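Side-chain contacts in porphyranase B (Zobellia galactanivorans, PDB 3JUU), which cleaves the sulfated red-algal polysaccharide porphyran at the (1->4) linkages between beta-D-galactose and alpha-L-galactose-6-sulfate, releasing mostly a sulfated disaccharide: residues A[115-120]-A[240-245]; A[142-147]-A[234-239]; A[204-207]-A[213-216]. All blocks are in the same frame, centred on the assembly; numbering follows the deposited sequence.

Interaction 1: A[115-120]-A[240-245]; sequences KANKTF and MVVETY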
loop_
_atom_site.group_PDB
_atom_site.type_symbol
_atom_site.label_atom_id
_atom_site.label_comp_id
_atom_site.label_asym_id
_atom_site.label_seq_id
_atom_site.Cartn_x
_atom_site.Cartn_y
_atom_site.Cartn_z
ATOM N N LYS A 115 4.726 -4.488 9.391
ATOM C CA LYS A 115 5.987 -5.209 9.283
ATOM C C LYS A 115 5.922 -6.038 8.012
ATOM O O LYS A 115 4.913 -6.762 7.765
ATOM C CB LYS A 115 6.210 -6.097 10.538
ATOM C CG LYS A 115 7.365 -7.048 10.387
ATOM C CD LYS A 115 7.454 -8.101 11.552
ATOM C CE LYS A 115 7.944 -7.580 12.811
ATOM N NZ LYS A 115 7.809 -8.755 13.777
ATOM N N ALA A 116 6.945 -5.937 7.185
ATOM C CA ALA A 116 6.878 -6.612 5.906
ATOM C C ALA A 116 7.086 -8.128 6.076
ATOM O O ALA A 116 7.691 -8.596 7.102
ATOM C CB ALA A 116 7.958 -6.039 4.901
ATOM N N ASN A 117 6.593 -8.881 5.087
ATOM C CA ASN A 117 6.988 -10.310 4.993
ATOM C C ASN A 117 8.422 -10.407 4.549
ATOM O O ASN A 117 8.919 -9.517 3.903
ATOM C CB ASN A 117 6.013 -11.152 4.152
ATOM C CG ASN A 117 6.092 -10.850 2.667
ATOM O OD1 ASN A 117 7.115 -11.135 2.028
ATOM N ND2 ASN A 117 5.013 -10.337 2.107
ATOM N N LYS A 118 9.076 -11.521 4.870
ATOM C CA LYS A 118 10.474 -11.795 4.523
ATOM C C LYS A 118 10.614 -12.688 3.249
ATOM O O LYS A 118 11.494 -13.575 3.158
ATOM C CB LYS A 118 11.077 -12.523 5.735
ATOM C CG LYS A 118 12.589 -12.566 5.680
ATOM C CD LYS A 118 13.089 -13.190 7.076
ATOM C CE LYS A 118 14.602 -13.257 7.021
ATOM N NZ LYS A 118 15.177 -13.888 8.229
ATOM N N THR A 119 9.757 -12.465 2.267
ATOM C CA THR A 119 9.747 -13.255 1.018
ATOM C C THR A 119 9.968 -12.355 -0.210
ATOM O O THR A 119 10.076 -11.113 -0.107
ATOM C CB THR A 119 8.401 -14.011 0.745
ATOM O OG1 THR A 119 7.424 -13.112 0.179
ATOM C CG2 THR A 119 7.822 -14.615 2.047
ATOM N N PHE A 120 10.092 -12.986 -1.355
ATOM C CA PHE A 120 10.261 -12.192 -2.598
ATOM C C PHE A 120 9.014 -11.406 -3.025
ATOM O O PHE A 120 9.117 -10.583 -3.995
ATOM C CB PHE A 120 10.687 -13.165 -3.746
ATOM C CG PHE A 120 9.544 -14.003 -4.311
ATOM C CD1 PHE A 120 9.008 -13.699 -5.583
ATOM C CD2 PHE A 120 9.056 -15.127 -3.629
ATOM C CE1 PHE A 120 7.955 -14.424 -6.142
ATOM C CE2 PHE A 120 8.038 -15.910 -4.185
ATOM C CZ PHE A 120 7.442 -15.562 -5.447
ATOM N N MET A 240 -3.931 -2.516 0.729
ATOM C CA MET A 240 -2.851 -3.229 1.418
ATOM C C MET A 240 -2.721 -4.557 0.629
ATOM O O MET A 240 -3.657 -5.395 0.612
ATOM C CB MET A 240 -3.237 -3.498 2.906
ATOM C CG MET A 240 -3.239 -2.204 3.805
ATOM S SD MET A 240 -4.962 -1.464 3.678
ATOM C CE MET A 240 -5.999 -2.496 4.720
ATOM N N VAL A 241 -1.583 -4.742 -0.036
ATOM C CA VAL A 241 -1.506 -5.776 -1.086
ATOM C C VAL A 241 -0.184 -6.473 -0.958
ATOM O O VAL A 241 0.882 -5.843 -0.717
ATOM C CB VAL A 241 -1.690 -5.158 -2.516
ATOM C CG1 VAL A 241 -1.314 -6.184 -3.654
ATOM C CG2 VAL A 241 -3.164 -4.624 -2.677
ATOM N N VAL A 242 -0.222 -7.776 -1.208
ATOM C CA VAL A 242 0.993 -8.602 -1.161
ATOM C C VAL A 242 0.961 -9.334 -2.504
ATOM O O VAL A 242 0.020 -10.104 -2.774
ATOM C CB VAL A 242 0.904 -9.629 0.035
ATOM C CG1 VAL A 242 2.040 -10.725 -0.128
ATOM C CG2 VAL A 242 1.054 -8.884 1.392
ATOM N N GLU A 243 1.935 -9.062 -3.374
ATOM C CA GLU A 243 1.811 -9.462 -4.802
ATOM C C GLU A 243 3.160 -10.007 -5.284
ATOM O O GLU A 243 4.169 -9.892 -4.556
ATOM C CB GLU A 243 1.495 -8.218 -5.633
ATOM C CG GLU A 243 2.705 -7.331 -5.869
ATOM C CD GLU A 243 2.324 -5.861 -5.796
ATOM O OE1 GLU A 243 2.127 -5.269 -6.888
ATOM O OE2 GLU A 243 2.243 -5.313 -4.674
ATOM N N THR A 244 3.226 -10.487 -6.527
ATOM C CA THR A 244 4.568 -10.688 -7.152
ATOM C C THR A 244 4.811 -9.470 -8.086
ATOM O O THR A 244 3.904 -9.014 -8.801
ATOM C CB THR A 244 4.569 -12.013 -7.977
ATOM O OG1 THR A 244 3.364 -12.015 -8.776
ATOM C CG2 THR A 244 4.526 -13.269 -7.001
ATOM N N TYR A 245 6.024 -8.965 -8.051
ATOM C CA TYR A 245 6.489 -7.985 -9.031
ATOM C C TYR A 245 7.308 -8.697 -10.121
ATOM O O TYR A 245 8.080 -9.575 -9.826
ATOM C CB TYR A 245 7.495 -7.077 -8.314
ATOM C CG TYR A 245 6.897 -6.136 -7.323
ATOM C CD1 TYR A 245 5.936 -5.218 -7.685
ATOM C CD2 TYR A 245 7.413 -6.099 -5.999
ATOM C CE1 TYR A 245 5.460 -4.225 -6.752
ATOM C CE2 TYR A 245 6.970 -5.132 -5.117
ATOM C CZ TYR A 245 5.976 -4.239 -5.481
ATOM O OH TYR A 245 5.582 -3.301 -4.535
HETATM O O HOH W 1 7.934 -10.391 -6.445
#
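The phenyl ring of F120 lies alongside the methyl of T244, with F120 CE1 3.7 Å from T244 CG2 and the methyl approaching the ring obliquely. In the jelly-roll beta-sandwich of this family 16 glycoside hydrolase, the pair joins the connection between strands 108-115 and 122-128 to the residues just after strand 237-242. The two side chains run side by side and point the same way; T244 CG2 is anti to its own carbonyl carbon, which turns the methyl toward the ring and leaves OG1 for a partner elsewhere. H94 meets the F120 ring edge-to-face.

The second touch has N117 and V242 approaching from opposite directions, with N117 ND2 3.7 Å from V242 CG1. Although it meets a methyl here, this nitrogen hydrogen-bonds T265 OG1 and, more weakly, S122 O. The rest of the N117 amide is tied down within its own loop, where its CG sits in the crowded position between backbone N and carbonyl carbon (chi1 71°). N117 OD1 accepts in the carbonyl plane, on a lone pair, from T119 N at 3.0 Å, an Asx turn, while T119 OG1 donates to it from above that plane at 2.7 Å. Two donors on one oxygen fix the rotation of the amide and so the place where ND2 faces V242.

Next to T244, E243 points away from the loop; it is a probable substrate ligand and forms a salt bridge with R57, another such residue, and its OE2 bonds S122 OG. The remaining link is a water that is hydrogen-bonded to F120 O at 2.7 Å and accepts from Y245 N at 2.9 Å.

Interaction 2: A[142-147]-A[234-239]; sequences TELDIQ and IEMYLR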
loop_
_atom_site.group_PDB
_atom_site.type_symbol
_atom_site.label_atom_id
_atom_site.label_comp_id
_atom_site.label_asym_id
_atom_site.label_seq_id
_atom_site.Cartn_x
_atom_site.Cartn_y
_atom_site.Cartn_z
ATOM N N THR A 142 -4.575 8.060 -10.859
ATOM C CA THR A 142 -3.672 8.722 -9.955
ATOM C C THR A 142 -3.428 7.627 -8.899
ATOM O O THR A 142 -4.332 7.042 -8.363
ATOM C CB THR A 142 -4.302 9.987 -9.249
ATOM O OG1 THR A 142 -5.501 9.622 -8.528
ATOM C CG2 THR A 142 -4.635 11.063 -10.221
ATOM N N GLU A 143 -2.152 7.321 -8.660
ATOM C CA GLU A 143 -1.781 6.307 -7.655
ATOM C C GLU A 143 -0.768 6.943 -6.744
ATOM O O GLU A 143 0.211 7.514 -7.218
ATOM C CB GLU A 143 -1.149 5.089 -8.392
ATOM C CG GLU A 143 -0.650 3.997 -7.384
ATOM C CD GLU A 143 0.011 2.828 -8.149
ATOM O OE1 GLU A 143 -0.106 2.729 -9.404
ATOM O OE2 GLU A 143 0.690 2.021 -7.471
ATOM N N LEU A 144 -1.000 6.805 -5.432
ATOM C CA LEU A 144 -0.116 7.372 -4.390
ATOM C C LEU A 144 0.394 6.169 -3.528
ATOM O O LEU A 144 -0.308 5.613 -2.709
ATOM C CB LEU A 144 -0.945 8.403 -3.545
ATOM C CG LEU A 144 -0.146 9.431 -2.690
ATOM C CD1 LEU A 144 -1.103 10.297 -1.888
ATOM C CD2 LEU A 144 0.891 8.735 -1.766
ATOM N N ASP A 145 1.638 5.767 -3.772
ATOM C CA ASP A 145 2.277 4.650 -3.025
ATOM C C ASP A 145 2.994 5.145 -1.778
ATOM O O ASP A 145 3.937 5.953 -1.855
ATOM C CB ASP A 145 3.264 3.947 -3.976
ATOM C CG ASP A 145 2.557 3.473 -5.237
ATOM O OD1 ASP A 145 1.597 2.659 -5.107
ATOM O OD2 ASP A 145 2.894 3.963 -6.329
ATOM N N ILE A 146 2.558 4.649 -0.625
ATOM C CA ILE A 146 3.068 5.174 0.603
ATOM C C ILE A 146 4.274 4.337 0.979
ATOM O O ILE A 146 5.375 4.861 1.293
ATOM C CB ILE A 146 1.969 5.197 1.702
ATOM C CG1 ILE A 146 0.807 5.976 1.207
ATOM C CG2 ILE A 146 2.558 5.697 3.088
ATOM C CD1 ILE A 146 -0.428 5.697 1.913
ATOM N N GLN A 147 4.115 2.986 0.932
ATOM C CA GLN A 147 5.276 2.142 1.087
ATOM C C GLN A 147 5.132 0.925 0.160
ATOM O O GLN A 147 4.056 0.300 0.086
ATOM C CB GLN A 147 5.445 1.675 2.564
ATOM C CG GLN A 147 6.386 0.514 2.842
ATOM C CD GLN A 147 7.859 0.799 2.505
ATOM O OE1 GLN A 147 8.138 1.562 1.572
ATOM N NE2 GLN A 147 8.813 0.196 3.259
ATOM N N ILE A 234 -8.662 13.643 -7.158
ATOM C CA ILE A 234 -9.739 12.624 -7.434
ATOM C C ILE A 234 -9.808 11.719 -6.193
ATOM O O ILE A 234 -8.759 11.378 -5.630
ATOM C CB ILE A 234 -9.497 11.738 -8.744
ATOM C CG1 ILE A 234 -9.252 12.633 -9.999
ATOM C CG2 ILE A 234 -10.748 10.841 -9.006
ATOM C CD1 ILE A 234 -8.547 11.993 -11.109
ATOM N N GLU A 235 -11.015 11.334 -5.798
ATOM C CA GLU A 235 -11.220 10.407 -4.654
ATOM C C GLU A 235 -10.361 9.157 -4.800
ATOM O O GLU A 235 -10.262 8.573 -5.902
ATOM C CB GLU A 235 -12.734 9.954 -4.624
ATOM C CG GLU A 235 -13.069 9.198 -3.345
ATOM C CD GLU A 235 -14.548 8.759 -3.338
ATOM O OE1 GLU A 235 -15.215 8.976 -4.357
ATOM O OE2 GLU A 235 -14.982 8.108 -2.406
ATOM N N MET A 236 -9.713 8.752 -3.713
ATOM C CA MET A 236 -8.864 7.555 -3.774
ATOM C C MET A 236 -9.236 6.578 -2.666
ATOM O O MET A 236 -9.891 6.945 -1.700
ATOM C CB MET A 236 -7.371 7.909 -3.701
ATOM C CG MET A 236 -6.914 8.492 -5.051
ATOM S SD MET A 236 -5.105 8.422 -5.301
ATOM C CE MET A 236 -4.519 9.827 -4.429
ATOM N N TYR A 237 -8.814 5.311 -2.835
ATOM C CA TYR A 237 -9.192 4.168 -1.972
ATOM C C TYR A 237 -7.936 3.528 -1.512
ATOM O O TYR A 237 -6.967 3.474 -2.327
ATOM C CB TYR A 237 -10.004 3.124 -2.786
ATOM C CG TYR A 237 -11.302 3.748 -3.347
ATOM C CD1 TYR A 237 -12.543 3.622 -2.639
ATOM C CD2 TYR A 237 -11.265 4.572 -4.511
ATOM C CE1 TYR A 237 -13.738 4.222 -3.144
ATOM C CE2 TYR A 237 -12.439 5.192 -4.998
ATOM C CZ TYR A 237 -13.659 5.016 -4.282
ATOM O OH TYR A 237 -14.808 5.636 -4.760
ATOM N N LEU A 238 -7.958 3.006 -0.274
ATOM C CA LEU A 238 -6.792 2.368 0.328
ATOM C C LEU A 238 -6.543 0.967 -0.241
ATOM O O LEU A 238 -7.493 0.261 -0.732
ATOM C CB LEU A 238 -6.927 2.254 1.839
ATOM C CG LEU A 238 -6.780 3.597 2.583
ATOM C CD1 LEU A 238 -7.348 3.457 4.014
ATOM C CD2 LEU A 238 -5.331 4.090 2.647
ATOM N N ARG A 239 -5.274 0.602 -0.213
ATOM C CA ARG A 239 -4.848 -0.721 -0.662
ATOM C C ARG A 239 -3.791 -1.243 0.309
ATOM O O ARG A 239 -2.797 -0.537 0.602
ATOM C CB ARG A 239 -4.155 -0.641 -2.016
ATOM C CG ARG A 239 -5.062 -0.144 -3.158
ATOM C CD ARG A 239 -5.994 -1.330 -3.651
ATOM N NE ARG A 239 -6.866 -0.872 -4.729
ATOM C CZ ARG A 239 -8.101 -0.390 -4.570
ATOM N NH1 ARG A 239 -8.584 -0.166 -3.385
ATOM N NH2 ARG A 239 -8.817 -0.119 -5.667
HETATM O O HOH W 2 -6.301 11.913 -6.865
#
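T142 OG1 is hydrogen-bonded at 2.9 Å to a water that also accepts from I234 N, likewise at 2.9 Å, and the same hydroxyl lies 3.5 Å from M236 SD. The sulfur is closer still to the backbone, 3.4 Å from T142 O, so M236 SD sits against two oxygens of one residue. The T142 and M236 side chains cross obliquely. A bend at the last torsion of M236 (chi3 -82°) carries CE past the threonine to L144 CB, 3.9 Å away. At the other end T142 CG2 meets I234 CD1 more loosely, at 4.1 Å.

The contact lies between strand 141-150 of the jelly roll and the segment leading into strand 237-242. E143, between the two contacting residues, points away from it; this probable nucleophile forms a salt bridge with R174. L144 also packs on V206, and M236 on W208, both of strand 202-210. Between the two segments a polarisable thioether and one bridging water take the place of direct donor-acceptor bonds, so the join to the strand bearing the probable nucleophile is likely to rest more on fit than on directional bonding.

Interaction 3: A[204-207]-A[213-216]; sequences YGVW and EIIF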
loop_
_atom_site.group_PDB
_atom_site.type_symbol
_atom_site.label_atom_id
_atom_site.label_comp_id
_atom_site.label_asym_id
_atom_site.label_seq_id
_atom_site.Cartn_x
_atom_site.Cartn_y
_atom_site.Cartn_z
ATOM N N TYR A 204 4.101 3.972 8.421
ATOM C CA TYR A 204 4.261 4.625 7.111
ATOM C C TYR A 204 3.066 5.546 6.946
ATOM O O TYR A 204 1.908 5.105 7.029
ATOM C CB TYR A 204 4.212 3.525 6.012
ATOM C CG TYR A 204 5.324 2.510 6.131
ATOM C CD1 TYR A 204 6.658 2.876 5.771
ATOM C CD2 TYR A 204 5.104 1.195 6.637
ATOM C CE1 TYR A 204 7.722 1.983 5.901
ATOM C CE2 TYR A 204 6.185 0.298 6.778
ATOM C CZ TYR A 204 7.484 0.687 6.410
ATOM O OH TYR A 204 8.544 -0.213 6.444
ATOM N N GLY A 205 3.334 6.828 6.620
ATOM C CA GLY A 205 2.255 7.817 6.563
ATOM C C GLY A 205 2.416 8.741 5.362
ATOM O O GLY A 205 3.519 8.958 4.877
ATOM N N VAL A 206 1.304 9.267 4.893
ATOM C CA VAL A 206 1.338 10.314 3.877
ATOM C C VAL A 206 0.336 11.389 4.261
ATOM O O VAL A 206 -0.851 11.106 4.569
ATOM C CB VAL A 206 1.053 9.777 2.466
ATOM C CG1 VAL A 206 -0.400 9.168 2.359
ATOM C CG2 VAL A 206 1.295 10.897 1.404
ATOM N N TRP A 207 0.787 12.646 4.193
ATOM C CA TRP A 207 -0.199 13.791 4.164
ATOM C C TRP A 207 -0.530 14.157 2.769
ATOM O O TRP A 207 0.310 14.732 2.042
ATOM C CB TRP A 207 0.352 14.998 4.936
ATOM C CG TRP A 207 -0.669 16.078 5.150
ATOM C CD1 TRP A 207 -2.031 15.978 5.029
ATOM C CD2 TRP A 207 -0.389 17.456 5.461
ATOM N NE1 TRP A 207 -2.614 17.219 5.308
ATOM C CE2 TRP A 207 -1.619 18.120 5.569
ATOM C CE3 TRP A 207 0.797 18.170 5.679
ATOM C CZ2 TRP A 207 -1.713 19.521 5.854
ATOM C CZ3 TRP A 207 0.703 19.592 5.985
ATOM C CH2 TRP A 207 -0.537 20.225 6.035
ATOM N N GLU A 213 0.529 18.589 -3.411
ATOM C CA GLU A 213 1.476 18.542 -2.309
ATOM C C GLU A 213 1.256 17.255 -1.565
ATOM O O GLU A 213 0.171 17.063 -0.997
ATOM C CB GLU A 213 1.209 19.684 -1.304
ATOM C CG GLU A 213 1.315 21.057 -1.918
ATOM C CD GLU A 213 0.859 22.111 -0.897
ATOM O OE1 GLU A 213 -0.368 22.348 -0.824
ATOM O OE2 GLU A 213 1.732 22.586 -0.133
ATOM N N ILE A 214 2.275 16.374 -1.589
ATOM C CA ILE A 214 2.129 15.060 -0.958
ATOM C C ILE A 214 3.329 14.998 -0.035
ATOM O O ILE A 214 4.431 15.175 -0.507
ATOM C CB ILE A 214 2.214 13.950 -2.042
ATOM C CG1 ILE A 214 1.163 14.143 -3.191
ATOM C CG2 ILE A 214 2.211 12.536 -1.389
ATOM C CD1 ILE A 214 -0.253 13.939 -2.813
ATOM N N ILE A 215 3.137 14.699 1.246
ATOM C CA ILE A 215 4.227 14.726 2.200
ATOM C C ILE A 215 4.309 13.397 2.913
ATOM O O ILE A 215 3.351 12.974 3.500
ATOM C CB ILE A 215 4.020 15.868 3.258
ATOM C CG1 ILE A 215 4.054 17.212 2.526
ATOM C CG2 ILE A 215 5.156 15.853 4.278
ATOM C CD1 ILE A 215 2.751 17.787 2.290
ATOM N N PHE A 216 5.460 12.759 2.823
ATOM C CA PHE A 216 5.583 11.366 3.364
ATOM C C PHE A 216 6.226 11.381 4.739
ATOM O O PHE A 216 7.160 12.166 4.978
ATOM C CB PHE A 216 6.452 10.507 2.411
ATOM C CG PHE A 216 5.759 10.218 1.100
ATOM C CD1 PHE A 216 4.709 9.286 1.060
ATOM C CD2 PHE A 216 6.161 10.875 -0.068
ATOM C CE1 PHE A 216 3.998 9.085 -0.130
ATOM C CE2 PHE A 216 5.520 10.613 -1.304
ATOM C CZ PHE A 216 4.451 9.691 -1.311
#
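V206 CG2 is the bump of this contact, seated over the groove between I214 CG2 and the F216 ring of the neighbouring strand. It presses on I214 CG2 at 3.4 Å, tighter than usual van der Waals contact, and meets F216 CE1 obliquely at 3.6 Å. The torsion about CA-CB puts CG2 anti to the backbone N and CG1 at chi1 63°, and this turns CG2 toward the paired strand. The F216 ring stands beside V206, its CD1 and CE1 both near V206 CB as well, while G205 O lies at the ring's edge, near its plane.

Strands 202-210 and 213-218 form an antiparallel beta hairpin of the jelly roll, with their short segments running at 158°. V206 and F216 are a non-hydrogen-bonded pair; W207 and I215 are a hydrogen-bonded pair, closed by W207 N to I215 O at 2.7 Å and I215 N to W207 O at 2.9 Å. G205 O also receives a CA-H...O contact from F216 CA. On the V206 face the hairpin meets strand 141-150, where L144 touches F216. With an alanine here instead of F216, the ring would be gone and V206 CG2 and L144 would probably be left facing a gap.

On the other face, W207 and I215 lie side by side and point the same way. I215 CD1 fits obliquely against the six-membered part of the indole, 3.9 Å from W207 CE3, with chi2 at 101°, away from a staggered position. W27 meets the indole edge-to-face, and near the hairpin turn E213 reaches K225 and K209 through salt bridges.

In the fold
All three contacts are largely buried, but interaction 3, about 13 Å from the chain's centre, includes partly exposed W207 and E213. Interactions 1 and 2 lie at the two ends of strand 237-242, about 17 Å apart between centres: V242 and T244 at its far end, I234 and M236 where the chain leads into it. Interactions 2 and 3 meet directly, their centres about 11 Å apart: I146 CD1 packs on V206 CG1 at 3.5 Å, and Q147 NE2 is probably hydrogen-bonded to Y204 OH at 3.2 Å. Interactions 1 and 2, which adjoin probable substrate-binding or catalytic residues, each include a bridging water, whereas the hairpin of interaction 3 combines backbone bonds with apolar side chains.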